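Local coordinates for uncharacterized protein (Bacteroides caccae, PDB 3NO2) that is of unknown function but folds as a six-bladed beta-propeller that holds a citrate, probably from the crystallisation liquor, in the crystal, at residues H6-S12 / I268-I274; H124-Q129 / V140-A144; Q211-Q217 / I228-H234; G241-L246 / Q258-K262. All blocks are in the same frame, centred on the assembly; numbering follows the deposited sequence.

Contact 1. Residues H6-S12 / I268-I274; sequences HLLVGGS and ISTICPI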
loop_
_atom_site.group_PDB
_atom_site.type_symbol
_atom_site.label_atom_id
_atom_site.label_comp_id
_atom_site.label_asym_id
_atom_site.label_seq_id
_atom_site.Cartn_x
_atom_site.Cartn_y
_atom_site.Cartn_z
ATOM N N HIS A 6 -11.948 6.768 -11.450
ATOM C CA HIS A 6 -11.052 5.726 -11.900
ATOM C C HIS A 6 -10.092 5.365 -10.769
ATOM O O HIS A 6 -9.748 6.195 -9.928
ATOM C CB HIS A 6 -10.274 6.175 -13.137
ATOM C CG HIS A 6 -11.125 6.233 -14.366
ATOM N ND1 HIS A 6 -12.094 7.202 -14.541
ATOM C CD2 HIS A 6 -11.240 5.387 -15.407
ATOM C CE1 HIS A 6 -12.720 6.969 -15.687
ATOM N NE2 HIS A 6 -12.225 5.879 -16.236
ATOM N N LEU A 7 -9.689 4.096 -10.775
ATOM C CA LEU A 7 -8.871 3.508 -9.709
ATOM C C LEU A 7 -7.687 2.797 -10.311
ATOM O O LEU A 7 -7.833 1.891 -11.118
ATOM C CB LEU A 7 -9.684 2.526 -8.881
ATOM C CG LEU A 7 -10.901 3.121 -8.206
ATOM C CD1 LEU A 7 -11.832 1.980 -7.691
ATOM C CD2 LEU A 7 -10.563 4.097 -7.098
ATOM N N LEU A 8 -6.513 3.240 -9.936
ATOM C CA LEU A 8 -5.238 2.592 -10.288
ATOM C C LEU A 8 -5.015 1.465 -9.267
ATOM O O LEU A 8 -5.096 1.716 -8.075
ATOM C CB LEU A 8 -4.097 3.604 -10.251
ATOM C CG LEU A 8 -2.679 3.123 -10.504
ATOM C CD1 LEU A 8 -2.503 2.610 -11.937
ATOM C CD2 LEU A 8 -1.669 4.221 -10.152
ATOM N N VAL A 9 -4.740 0.274 -9.732
ATOM C CA VAL A 9 -4.591 -0.914 -8.845
ATOM C C VAL A 9 -3.404 -1.765 -9.288
ATOM O O VAL A 9 -2.997 -1.779 -10.467
ATOM C CB VAL A 9 -5.862 -1.799 -8.809
ATOM C CG1 VAL A 9 -7.012 -1.031 -8.123
ATOM C CG2 VAL A 9 -6.304 -2.301 -10.199
ATOM N N GLY A 10 -2.908 -2.550 -8.341
ATOM C CA GLY A 10 -1.905 -3.532 -8.597
ATOM C C GLY A 10 -1.892 -4.528 -7.460
ATOM O O GLY A 10 -2.624 -4.362 -6.461
ATOM N N GLY A 11 -1.084 -5.560 -7.541
ATOM C CA GLY A 11 -0.953 -6.495 -6.442
ATOM C C GLY A 11 0.045 -7.568 -6.655
ATOM O O GLY A 11 0.327 -7.970 -7.806
ATOM N N SER A 12 0.553 -8.121 -5.552
ATOM C CA SER A 12 1.465 -9.221 -5.601
ATOM C C SER A 12 0.773 -10.383 -6.297
ATOM O O SER A 12 -0.388 -10.705 -5.993
ATOM C CB SER A 12 1.845 -9.600 -4.180
ATOM O OG SER A 12 2.743 -10.686 -4.189
ATOM N N ILE A 268 -5.316 -7.895 -5.852
ATOM C CA ILE A 268 -5.049 -6.488 -5.589
ATOM C C ILE A 268 -4.546 -6.318 -4.166
ATOM O O ILE A 268 -5.174 -6.738 -3.188
ATOM C CB ILE A 268 -6.323 -5.670 -5.812
ATOM C CG1 ILE A 268 -6.732 -5.704 -7.287
ATOM C CG2 ILE A 268 -6.106 -4.206 -5.346
ATOM C CD1 ILE A 268 -8.136 -5.113 -7.568
ATOM N N SER A 269 -3.385 -5.654 -4.020
ATOM C CA SER A 269 -2.861 -5.274 -2.711
ATOM C C SER A 269 -2.674 -3.773 -2.569
ATOM O O SER A 269 -2.394 -3.308 -1.469
ATOM C CB SER A 269 -1.568 -5.990 -2.346
ATOM O OG SER A 269 -0.550 -5.690 -3.282
ATOM N N THR A 270 -2.864 -3.002 -3.650
ATOM C CA THR A 270 -2.614 -1.565 -3.645
ATOM C C THR A 270 -3.598 -0.866 -4.572
ATOM O O THR A 270 -3.975 -1.396 -5.624
ATOM C CB THR A 270 -1.130 -1.268 -3.991
ATOM O OG1 THR A 270 -0.874 0.145 -4.056
ATOM C CG2 THR A 270 -0.677 -1.903 -5.303
ATOM N N ILE A 271 -3.950 0.359 -4.195
ATOM C CA ILE A 271 -4.938 1.171 -4.920
ATOM C C ILE A 271 -4.628 2.635 -4.777
ATOM O O ILE A 271 -4.185 3.060 -3.718
ATOM C CB ILE A 271 -6.358 0.878 -4.393
ATOM C CG1 ILE A 271 -7.427 1.621 -5.157
ATOM C CG2 ILE A 271 -6.486 1.187 -2.893
ATOM C CD1 ILE A 271 -8.834 1.037 -4.958
ATOM N N CYS A 272 -4.951 3.426 -5.805
ATOM C CA CYS A 272 -4.937 4.883 -5.713
ATOM C C CYS A 272 -6.013 5.433 -6.653
ATOM O O CYS A 272 -6.007 5.059 -7.815
ATOM C CB CYS A 272 -3.544 5.444 -6.188
ATOM S SG CYS A 272 -3.331 7.161 -5.654
ATOM N N PRO A 273 -6.847 6.377 -6.206
ATOM C CA PRO A 273 -7.667 7.097 -7.213
ATOM C C PRO A 273 -6.798 7.785 -8.257
ATOM O O PRO A 273 -5.693 8.253 -7.950
ATOM C CB PRO A 273 -8.403 8.156 -6.342
ATOM C CG PRO A 273 -8.483 7.491 -4.969
ATOM C CD PRO A 273 -7.113 6.841 -4.837
ATOM N N ILE A 274 -7.262 7.833 -9.507
ATOM C CA ILE A 274 -6.526 8.504 -10.588
ATOM C C ILE A 274 -7.499 9.261 -11.464
ATOM O O ILE A 274 -8.631 8.847 -11.636
ATOM C CB ILE A 274 -5.686 7.465 -11.385
ATOM C CG1 ILE A 274 -4.733 8.186 -12.365
ATOM C CG2 ILE A 274 -6.558 6.452 -12.152
ATOM C CD1 ILE A 274 -3.655 7.289 -12.942
HETATM O O HOH W 1 -11.084 9.477 -10.707
#
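This antiparallel strand pairing closes the ring of a six-bladed beta-propeller. Strand 270-274, at the C-terminal end, is the innermost strand of its blade. The N-terminal end supplies the other three, beginning with strand 6-10. Joining the two chain ends in one blade is the molecular velcro of propellers. The strand directions are 151° apart. Leu8 and Cys272 form a hydrogen-bonded pair, with both Leu8 N to Cys272 O and Cys272 N to Leu8 O at 2.8 Å. On one face, Val9 CG1 lies 4.0 Å from Ile271 CG1, and Leu7 CD2 lies 4.1 Å from Ile271 CD1. This face packs against strand 226-231 of the preceding blade. On the other face, Leu8 CB meets Ile274 CG2 at 4.2 Å. Thr270 OG1 is hydrogen-bonded to Gln217 of the preceding blade. At the start of strand 270-274 a classic beta bulge sets two residues against Gly10: its O accepts from Ser269 N at 2.9 Å and from Thr270 N at 3.1 Å.

Contact 2. Residues H124-Q129 / V140-A144; sequences HAQFRQ and VPLFA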
loop_
_atom_site.group_PDB
_atom_site.type_symbol
_atom_site.label_atom_id
_atom_site.label_comp_id
_atom_site.label_asym_id
_atom_site.label_seq_id
_atom_site.Cartn_x
_atom_site.Cartn_y
_atom_site.Cartn_z
ATOM N N HIS A 124 12.347 -9.613 2.318
ATOM C CA HIS A 124 10.950 -9.809 2.073
ATOM C C HIS A 124 10.113 -9.785 3.380
ATOM O O HIS A 124 8.921 -9.548 3.311
ATOM C CB HIS A 124 10.709 -11.172 1.368
ATOM C CG HIS A 124 9.435 -11.279 0.638
ATOM N ND1 HIS A 124 9.122 -10.462 -0.425
ATOM C CD2 HIS A 124 8.412 -12.160 0.742
ATOM C CE1 HIS A 124 7.954 -10.827 -0.927
ATOM N NE2 HIS A 124 7.505 -11.877 -0.250
ATOM N N ALA A 125 10.726 -10.102 4.516
ATOM C CA ALA A 125 10.058 -10.131 5.801
ATOM C C ALA A 125 10.070 -8.804 6.519
ATOM O O ALA A 125 9.680 -8.737 7.693
ATOM C CB ALA A 125 10.691 -11.247 6.696
ATOM N N GLN A 126 10.539 -7.749 5.863
ATOM C CA GLN A 126 10.574 -6.396 6.423
ATOM C C GLN A 126 9.247 -5.685 6.164
ATOM O O GLN A 126 8.237 -6.005 6.792
ATOM C CB GLN A 126 11.795 -5.615 5.936
ATOM C CG GLN A 126 13.112 -6.260 6.418
ATOM C CD GLN A 126 14.351 -5.599 5.857
ATOM O OE1 GLN A 126 14.284 -4.549 5.215
ATOM N NE2 GLN A 126 15.517 -6.228 6.074
ATOM N N PHE A 127 9.198 -4.736 5.229
ATOM C CA PHE A 127 8.019 -3.902 5.055
ATOM C C PHE A 127 7.472 -3.977 3.648
ATOM O O PHE A 127 8.091 -4.487 2.694
ATOM C CB PHE A 127 8.318 -2.453 5.418
ATOM C CG PHE A 127 9.483 -1.857 4.673
ATOM C CD1 PHE A 127 9.347 -1.356 3.383
ATOM C CD2 PHE A 127 10.749 -1.849 5.258
ATOM C CE1 PHE A 127 10.461 -0.780 2.731
ATOM C CE2 PHE A 127 11.818 -1.271 4.604
ATOM C CZ PHE A 127 11.647 -0.758 3.367
ATOM N N ARG A 128 6.256 -3.421 3.502
ATOM C CA ARG A 128 5.660 -3.160 2.205
ATOM C C ARG A 128 5.523 -1.645 2.048
ATOM O O ARG A 128 6.410 -1.029 1.408
ATOM C CB ARG A 128 4.368 -3.941 2.010
ATOM C CG ARG A 128 4.606 -5.441 2.018
ATOM C CD ARG A 128 5.398 -5.929 0.805
ATOM N NE ARG A 128 5.649 -7.376 0.866
ATOM C CZ ARG A 128 6.634 -7.968 1.501
ATOM N NH1 ARG A 128 7.562 -7.278 2.116
ATOM N NH2 ARG A 128 6.640 -9.299 1.579
ATOM N N GLN A 129 4.508 -0.994 2.625
ATOM C CA GLN A 129 4.245 0.423 2.380
ATOM C C GLN A 129 4.598 1.289 3.598
ATOM O O GLN A 129 3.834 1.377 4.558
ATOM C CB GLN A 129 2.765 0.640 2.049
ATOM C CG GLN A 129 2.254 -0.198 0.896
ATOM C CD GLN A 129 0.941 0.348 0.321
ATOM O OE1 GLN A 129 0.220 1.119 0.968
ATOM N NE2 GLN A 129 0.592 -0.066 -0.896
ATOM N N VAL A 140 6.974 2.647 9.636
ATOM C CA VAL A 140 7.474 1.454 8.977
ATOM C C VAL A 140 6.799 0.234 9.601
ATOM O O VAL A 140 7.171 -0.197 10.719
ATOM C CB VAL A 140 8.976 1.319 9.122
ATOM C CG1 VAL A 140 9.488 0.081 8.356
ATOM C CG2 VAL A 140 9.709 2.640 8.695
ATOM N N PRO A 141 5.789 -0.333 8.928
ATOM C CA PRO A 141 5.188 -1.566 9.419
ATOM C C PRO A 141 6.073 -2.748 9.045
ATOM O O PRO A 141 6.586 -2.794 7.914
ATOM C CB PRO A 141 3.831 -1.655 8.701
ATOM C CG PRO A 141 3.762 -0.412 7.792
ATOM C CD PRO A 141 5.192 0.064 7.652
ATOM N N LEU A 142 6.258 -3.708 9.943
ATOM C CA LEU A 142 7.159 -4.840 9.699
ATOM C C LEU A 142 6.474 -6.159 9.911
ATOM O O LEU A 142 5.820 -6.387 10.920
ATOM C CB LEU A 142 8.395 -4.762 10.601
ATOM C CG LEU A 142 9.294 -3.535 10.376
ATOM C CD1 LEU A 142 10.320 -3.424 11.558
ATOM C CD2 LEU A 142 10.020 -3.582 9.029
ATOM N N PHE A 143 6.634 -7.037 8.926
ATOM C CA PHE A 143 6.043 -8.370 8.936
ATOM C C PHE A 143 6.616 -9.254 10.045
ATOM O O PHE A 143 5.880 -9.769 10.882
ATOM C CB PHE A 143 6.293 -9.115 7.630
ATOM C CG PHE A 143 5.396 -8.772 6.448
ATOM C CD1 PHE A 143 4.675 -7.613 6.334
ATOM C CD2 PHE A 143 5.301 -9.707 5.429
ATOM C CE1 PHE A 143 3.877 -7.404 5.198
ATOM C CE2 PHE A 143 4.523 -9.476 4.308
ATOM C CZ PHE A 143 3.842 -8.313 4.195
ATOM N N ALA A 144 7.928 -9.470 10.039
ATOM C CA ALA A 144 8.505 -10.555 10.840
ATOM C C ALA A 144 8.163 -10.355 12.311
ATOM O O ALA A 144 7.853 -11.325 13.011
ATOM C CB ALA A 144 10.032 -10.613 10.696
HETATM O O HOH W 2 4.824 -3.109 5.858
#
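His124 and Ala125 end a short 3-10 segment ahead of strand 131-132. His124 ND1 bonds to Glu78, and its NE2 bonds to a bound citrate, probably from the crystallisation liquor. Ala125 O accepts a hydrogen bond from Ala144 N at 3.0 Å, and Ala125 CB is 4.1 Å from Ala144 CB. Gln126 O takes Phe143 N at 2.9 Å, the straighter bond of the two. The Gln126 side chain turns to the preceding blade, where OE1 bonds to Ser99. Phe127 adds apolar contact: its CD2 is 3.9 Å from Val140 CG1, and its CB is 4.1 Å from Leu142 CD2. At Arg128 a water replaces a direct backbone bond, accepting from Arg128 N (2.8 Å) and donating to Pro141 O (2.7 Å). The Arg128 guanidinium lies against the Phe143 ring, with NH2 3.5 Å from CE2. Arg128 NH1 and NH2 both donate to His124 O at 2.9 Å, which ties the loop to itself, and NH2 also bonds to the citrate. Gln129 O lies 3.6 Å from Pro141 CD. The loop thus runs beside strand 138-142 into the innermost strand of a propeller blade, beside a bound citrate that may mark a pocket.

Contact 3. Residues Q211-Q217 / I228-H234; sequences QLFFVAQ and ICNWQGH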
loop_
_atom_site.group_PDB
_atom_site.type_symbol
_atom_site.label_atom_id
_atom_site.label_comp_id
_atom_site.label_asym_id
_atom_site.label_seq_id
_atom_site.Cartn_x
_atom_site.Cartn_y
_atom_site.Cartn_z
ATOM N N GLN A 211 -15.505 -11.389 4.040
ATOM C CA GLN A 211 -14.500 -12.126 4.821
ATOM C C GLN A 211 -13.152 -11.481 4.444
ATOM O O GLN A 211 -12.787 -11.436 3.255
ATOM C CB GLN A 211 -14.477 -13.612 4.459
ATOM C CG GLN A 211 -13.359 -14.351 5.208
ATOM C CD GLN A 211 -13.249 -15.845 4.888
ATOM O OE1 GLN A 211 -14.190 -16.454 4.309
ATOM N NE2 GLN A 211 -12.119 -16.466 5.278
ATOM N N LEU A 212 -12.408 -11.028 5.438
ATOM C CA LEU A 212 -11.073 -10.441 5.240
ATOM C C LEU A 212 -10.023 -11.524 5.213
ATOM O O LEU A 212 -9.957 -12.365 6.118
ATOM C CB LEU A 212 -10.754 -9.430 6.313
ATOM C CG LEU A 212 -11.690 -8.194 6.366
ATOM C CD1 LEU A 212 -11.391 -7.301 7.582
ATOM C CD2 LEU A 212 -11.639 -7.378 5.046
ATOM N N PHE A 213 -9.248 -11.518 4.128
ATOM C CA PHE A 213 -8.109 -12.428 3.940
ATOM C C PHE A 213 -6.840 -11.684 4.379
ATOM O O PHE A 213 -6.715 -11.391 5.565
ATOM C CB PHE A 213 -8.118 -12.916 2.498
ATOM C CG PHE A 213 -9.273 -13.844 2.217
ATOM C CD1 PHE A 213 -9.128 -15.205 2.449
ATOM C CD2 PHE A 213 -10.505 -13.395 1.873
ATOM C CE1 PHE A 213 -10.217 -16.091 2.249
ATOM C CE2 PHE A 213 -11.561 -14.276 1.675
ATOM C CZ PHE A 213 -11.415 -15.586 1.860
ATOM N N PHE A 214 -5.946 -11.308 3.457
ATOM C CA PHE A 214 -4.785 -10.497 3.845
ATOM C C PHE A 214 -5.212 -9.060 3.671
ATOM O O PHE A 214 -5.496 -8.616 2.550
ATOM C CB PHE A 214 -3.603 -10.851 2.929
ATOM C CG PHE A 214 -2.338 -10.077 3.185
ATOM C CD1 PHE A 214 -2.222 -8.773 2.754
ATOM C CD2 PHE A 214 -1.279 -10.671 3.851
ATOM C CE1 PHE A 214 -1.064 -8.063 3.001
ATOM C CE2 PHE A 214 -0.117 -9.977 4.072
ATOM C CZ PHE A 214 0.011 -8.684 3.679
ATOM N N VAL A 215 -5.251 -8.315 4.755
ATOM C CA VAL A 215 -5.684 -6.908 4.737
ATOM C C VAL A 215 -4.474 -6.096 4.266
ATOM O O VAL A 215 -3.493 -5.910 5.007
ATOM C CB VAL A 215 -6.257 -6.416 6.048
ATOM C CG1 VAL A 215 -6.601 -4.920 5.972
ATOM C CG2 VAL A 215 -7.468 -7.252 6.430
ATOM N N ALA A 216 -4.523 -5.694 2.994
ATOM C CA ALA A 216 -3.456 -4.952 2.286
ATOM C C ALA A 216 -3.817 -3.450 2.356
ATOM O O ALA A 216 -4.303 -2.953 3.382
ATOM C CB ALA A 216 -3.206 -5.519 0.898
ATOM N N GLN A 217 -3.625 -2.679 1.297
ATOM C CA GLN A 217 -3.750 -1.240 1.449
ATOM C C GLN A 217 -5.164 -0.828 1.840
ATOM O O GLN A 217 -6.173 -1.326 1.287
ATOM C CB GLN A 217 -3.339 -0.507 0.170
ATOM C CG GLN A 217 -3.149 0.996 0.360
ATOM C CD GLN A 217 -2.556 1.683 -0.849
ATOM O OE1 GLN A 217 -2.124 1.012 -1.798
ATOM N NE2 GLN A 217 -2.459 3.016 -0.802
ATOM N N ILE A 228 -10.625 -1.150 0.988
ATOM C CA ILE A 228 -9.808 -2.217 1.572
ATOM C C ILE A 228 -9.438 -3.165 0.451
ATOM O O ILE A 228 -10.300 -3.767 -0.195
ATOM C CB ILE A 228 -10.556 -2.970 2.678
ATOM C CG1 ILE A 228 -11.069 -2.023 3.750
ATOM C CG2 ILE A 228 -9.660 -4.088 3.238
ATOM C CD1 ILE A 228 -12.035 -2.695 4.752
ATOM N N CYS A 229 -8.139 -3.349 0.235
ATOM C CA CYS A 229 -7.590 -4.321 -0.686
ATOM C C CYS A 229 -7.523 -5.682 0.045
ATOM O O CYS A 229 -6.812 -5.827 1.031
ATOM C CB CYS A 229 -6.223 -3.927 -1.198
ATOM S SG CYS A 229 -6.200 -2.361 -2.105
ATOM N N ASN A 230 -8.347 -6.615 -0.424
ATOM C CA ASN A 230 -8.590 -7.883 0.259
ATOM C C ASN A 230 -7.866 -9.017 -0.441
ATOM O O ASN A 230 -8.441 -9.765 -1.221
ATOM C CB ASN A 230 -10.106 -8.141 0.259
ATOM C CG ASN A 230 -10.520 -9.269 1.165
ATOM O OD1 ASN A 230 -9.831 -9.556 2.144
ATOM N ND2 ASN A 230 -11.627 -9.962 0.843
ATOM N N TRP A 231 -6.553 -9.101 -0.203
ATOM C CA TRP A 231 -5.658 -9.903 -1.025
ATOM C C TRP A 231 -5.737 -11.371 -0.595
ATOM O O TRP A 231 -5.602 -11.701 0.600
ATOM C CB TRP A 231 -4.238 -9.328 -0.880
ATOM C CG TRP A 231 -3.200 -9.948 -1.786
ATOM C CD1 TRP A 231 -2.939 -9.624 -3.089
ATOM C CD2 TRP A 231 -2.269 -10.982 -1.459
ATOM N NE1 TRP A 231 -1.927 -10.382 -3.580
ATOM C CE2 TRP A 231 -1.484 -11.216 -2.604
ATOM C CE3 TRP A 231 -1.995 -11.689 -0.304
ATOM C CZ2 TRP A 231 -0.462 -12.140 -2.617
ATOM C CZ3 TRP A 231 -0.952 -12.643 -0.325
ATOM C CH2 TRP A 231 -0.231 -12.854 -1.457
ATOM N N GLN A 232 -5.917 -12.235 -1.569
ATOM C CA GLN A 232 -6.285 -13.623 -1.340
ATOM C C GLN A 232 -5.163 -14.636 -1.587
ATOM O O GLN A 232 -5.416 -15.849 -1.598
ATOM C CB GLN A 232 -7.535 -13.982 -2.147
ATOM C CG GLN A 232 -8.745 -13.143 -1.641
ATOM C CD GLN A 232 -9.935 -13.156 -2.550
ATOM O OE1 GLN A 232 -10.305 -14.185 -3.100
ATOM N NE2 GLN A 232 -10.598 -11.989 -2.662
ATOM N N GLY A 233 -3.938 -14.192 -1.695
ATOM C CA GLY A 233 -2.836 -15.084 -2.091
ATOM C C GLY A 233 -2.314 -16.000 -1.014
ATOM O O GLY A 233 -1.455 -16.845 -1.335
ATOM N N HIS A 234 -2.774 -15.893 0.225
ATOM C CA HIS A 234 -2.353 -16.789 1.278
ATOM C C HIS A 234 -3.450 -17.757 1.677
ATOM O O HIS A 234 -3.256 -18.525 2.650
ATOM C CB HIS A 234 -1.875 -16.014 2.527
ATOM C CG HIS A 234 -0.560 -15.323 2.372
ATOM N ND1 HIS A 234 -0.093 -14.401 3.277
ATOM C CD2 HIS A 234 0.382 -15.399 1.395
ATOM C CE1 HIS A 234 1.096 -13.960 2.884
ATOM N NE2 HIS A 234 1.387 -14.532 1.741
#
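Phe214 presents its ring face to the edge of the Trp231 indole. In this T-shaped pair the centroids of the Phe214 ring and the Trp231 six-membered ring are 5.5 Å apart, with planes at 76°. It sits at one end of the hairpin of strands 214-220 and 226-231, the two inner strands of a propeller blade. His234 completes an aromatic cluster, with ND1 4.0 Å from Phe214 CD2. The His234 ND1 atom bonds to Asp184, and its NE2 bonds to a bound citrate. Trp231 NE1 bonds to Ser12 O of the neighbouring blade. The backbones of Phe214 and Trp231 pair antiparallel: Phe214 N to Trp231 O is 2.9 Å, and Trp231 N to Phe214 O is 3.0 Å. Further along, Ala216 N donates to Cys229 O and Cys229 N donates to Gln217 O, both at 3.0 Å. Small side chains meet here, with Ala216 CB 4.0 Å from Cys229 CB. Val215 CG1 and Leu212 CD2 are each 4.2 Å from Ile228 CG2. The Asn230 carboxamide, from within the strand, holds the loop before strand 214-220: ND2 donates to Gln211 O at 3.1 Å, and Asn230 OD1 accepts from Phe213 N at 2.9 Å.

Contact 4. Residues G241-L246 / Q258-K262; sequences GKHPQL and QLNDK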
loop_
_atom_site.group_PDB
_atom_site.type_symbol
_atom_site.label_atom_id
_atom_site.label_comp_id
_atom_site.label_asym_id
_atom_site.label_seq_id
_atom_site.Cartn_x
_atom_site.Cartn_y
_atom_site.Cartn_z
ATOM N N GLY A 241 -14.426 -19.720 -3.451
ATOM C CA GLY A 241 -15.569 -18.829 -3.234
ATOM C C GLY A 241 -15.508 -17.587 -4.102
ATOM O O GLY A 241 -14.645 -17.456 -4.979
ATOM N N LYS A 242 -16.478 -16.704 -3.886
ATOM C CA LYS A 242 -16.562 -15.374 -4.554
ATOM C C LYS A 242 -16.409 -14.300 -3.475
ATOM O O LYS A 242 -17.362 -13.654 -3.008
ATOM C CB LYS A 242 -17.861 -15.221 -5.346
ATOM C CG LYS A 242 -17.958 -16.238 -6.487
ATOM C CD LYS A 242 -19.360 -16.277 -7.067
ATOM C CE LYS A 242 -19.543 -17.489 -7.991
ATOM N NZ LYS A 242 -18.650 -17.373 -9.158
ATOM N N HIS A 243 -15.139 -14.135 -3.090
ATOM C CA HIS A 243 -14.730 -13.143 -2.119
ATOM C C HIS A 243 -14.133 -11.954 -2.851
ATOM O O HIS A 243 -13.299 -12.133 -3.726
ATOM C CB HIS A 243 -13.679 -13.731 -1.198
ATOM C CG HIS A 243 -14.166 -14.940 -0.475
ATOM N ND1 HIS A 243 -15.080 -14.851 0.539
ATOM C CD2 HIS A 243 -13.921 -16.257 -0.672
ATOM C CE1 HIS A 243 -15.359 -16.074 0.974
ATOM N NE2 HIS A 243 -14.665 -16.937 0.261
ATOM N N PRO A 244 -14.626 -10.755 -2.571
ATOM C CA PRO A 244 -14.173 -9.609 -3.351
ATOM C C PRO A 244 -12.689 -9.302 -3.204
ATOM O O PRO A 244 -12.107 -9.393 -2.113
ATOM C CB PRO A 244 -14.999 -8.449 -2.801
ATOM C CG PRO A 244 -15.398 -8.880 -1.413
ATOM C CD PRO A 244 -15.602 -10.371 -1.527
ATOM N N GLN A 245 -12.086 -8.938 -4.328
ATOM C CA GLN A 245 -10.728 -8.466 -4.340
ATOM C C GLN A 245 -10.563 -7.113 -3.676
ATOM O O GLN A 245 -9.493 -6.787 -3.112
ATOM C CB GLN A 245 -10.173 -8.380 -5.751
ATOM C CG GLN A 245 -9.969 -9.683 -6.500
ATOM C CD GLN A 245 -11.242 -10.420 -6.834
ATOM O OE1 GLN A 245 -12.211 -9.783 -7.279
ATOM N NE2 GLN A 245 -11.279 -11.743 -6.613
ATOM N N LEU A 246 -11.591 -6.296 -3.724
ATOM C CA LEU A 246 -11.545 -4.909 -3.323
ATOM C C LEU A 246 -12.955 -4.547 -2.852
ATOM O O LEU A 246 -13.932 -4.878 -3.510
ATOM C CB LEU A 246 -11.115 -4.025 -4.499
ATOM C CG LEU A 246 -11.184 -2.539 -4.265
ATOM C CD1 LEU A 246 -10.158 -2.119 -3.208
ATOM C CD2 LEU A 246 -10.974 -1.739 -5.589
ATOM N N GLN A 258 -17.992 -3.193 -4.579
ATOM C CA GLN A 258 -16.903 -4.135 -4.587
ATOM C C GLN A 258 -16.536 -4.579 -5.978
ATOM O O GLN A 258 -17.365 -4.523 -6.891
ATOM C CB GLN A 258 -17.256 -5.379 -3.743
ATOM C CG GLN A 258 -18.426 -6.221 -4.309
ATOM C CD GLN A 258 -18.843 -7.261 -3.327
ATOM O OE1 GLN A 258 -18.314 -8.397 -3.313
ATOM N NE2 GLN A 258 -19.832 -6.911 -2.469
ATOM N N LEU A 259 -15.296 -5.054 -6.109
ATOM C CA LEU A 259 -14.849 -5.862 -7.242
ATOM C C LEU A 259 -14.780 -7.302 -6.785
ATOM O O LEU A 259 -14.173 -7.576 -5.723
ATOM C CB LEU A 259 -13.436 -5.443 -7.706
ATOM C CG LEU A 259 -13.300 -4.010 -8.187
ATOM C CD1 LEU A 259 -11.859 -3.751 -8.640
ATOM C CD2 LEU A 259 -14.317 -3.646 -9.305
ATOM N N ASN A 260 -15.422 -8.203 -7.508
ATOM C CA ASN A 260 -15.561 -9.586 -7.087
ATOM C C ASN A 260 -15.605 -10.470 -8.335
ATOM O O ASN A 260 -16.678 -10.909 -8.789
ATOM C CB ASN A 260 -16.829 -9.758 -6.227
ATOM C CG ASN A 260 -16.886 -11.094 -5.517
ATOM O OD1 ASN A 260 -16.083 -11.999 -5.775
ATOM N ND2 ASN A 260 -17.810 -11.216 -4.574
ATOM N N ASP A 261 -14.438 -10.741 -8.898
ATOM C CA ASP A 261 -14.310 -11.553 -10.109
ATOM C C ASP A 261 -12.825 -11.896 -10.230
ATOM O O ASP A 261 -12.023 -11.093 -10.646
ATOM C CB ASP A 261 -14.829 -10.811 -11.314
ATOM C CG ASP A 261 -14.917 -11.705 -12.543
ATOM O OD1 ASP A 261 -14.088 -12.629 -12.630
ATOM O OD2 ASP A 261 -15.763 -11.460 -13.433
ATOM N N LYS A 262 -12.512 -13.120 -9.788
ATOM C CA LYS A 262 -11.133 -13.556 -9.706
ATOM C C LYS A 262 -10.553 -13.923 -11.064
ATOM O O LYS A 262 -9.363 -14.192 -11.140
ATOM C CB LYS A 262 -11.008 -14.758 -8.723
ATOM C CG LYS A 262 -11.624 -16.064 -9.237
ATOM C CD LYS A 262 -11.702 -17.143 -8.117
ATOM C CE LYS A 262 -12.828 -18.142 -8.388
ATOM N NZ LYS A 262 -14.181 -17.671 -7.874
HETATM O O HOH W 3 -13.780 -13.476 -6.416
#
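Several side chains bond to the opposite backbone here. Asn260 ND2 donates to Lys242 O at 2.9 Å, and Lys262 NZ reaches Gly241 O at 2.9 Å. In the other direction, Gln245 OE1 accepts from Asp261 N at 2.9 Å. These bonds join the two chain segments beyond the end of the strand pairing. Asn260 ND2 also bonds to Gln258 OE1 at 3.1 Å, so one amide group links three residues. A water adds a bridge between side chains, accepting from Gln245 NE2 (3.0 Å) and donating to Asn260 OD1 (2.8 Å). Next come the backbone bonds where the strands begin to pair. Leu259 N donates to Leu246 O at 2.9 Å. Gln245 N lies 2.9 Å from Leu259 O, but this bond is bent and weak. Gln245 and Leu246 therefore both face Leu259, forming a classic beta bulge. The packing is modest. Leu246 CD2 lies 3.8 Å from Leu259 CD1 on a shared face of the sheet. Pro244 settles against the opposite chain, with CA 3.1 Å from Leu259 O and CB 3.4 Å from Gln258 OE1. On the other flank, Pro244 O and His243 O bond to Asn230 and Gln232 of segment 228-234. This is the bulged, loop-fringed end of the two outer strands of a four-stranded propeller blade.

In the fold
Contacts 1, 2 and 3 are mainly buried near the propeller centre; contact 4 is peripheral and partly buried. One blade holds contact 3 (inner strands) and contact 4 (outer strands), joined by Asn230 N to Gln245 O at 2.9 Å. Contact 1 closes the next blade and packs against contacts 3 and 4, with Ile271 CD1 3.6 Å from Leu246 CD2. Contact 2 lies across the centre, yet Gln217 OE1 links contacts 1, 2 and 3 through Thr270 and Gln129. These three also reach the citrate, through Ser12, through His124 and Arg128, and through His234. Contact 1 relies on strand pairing, 2 and 3 add aromatic rings, and 4 uses amide and lysine side chains.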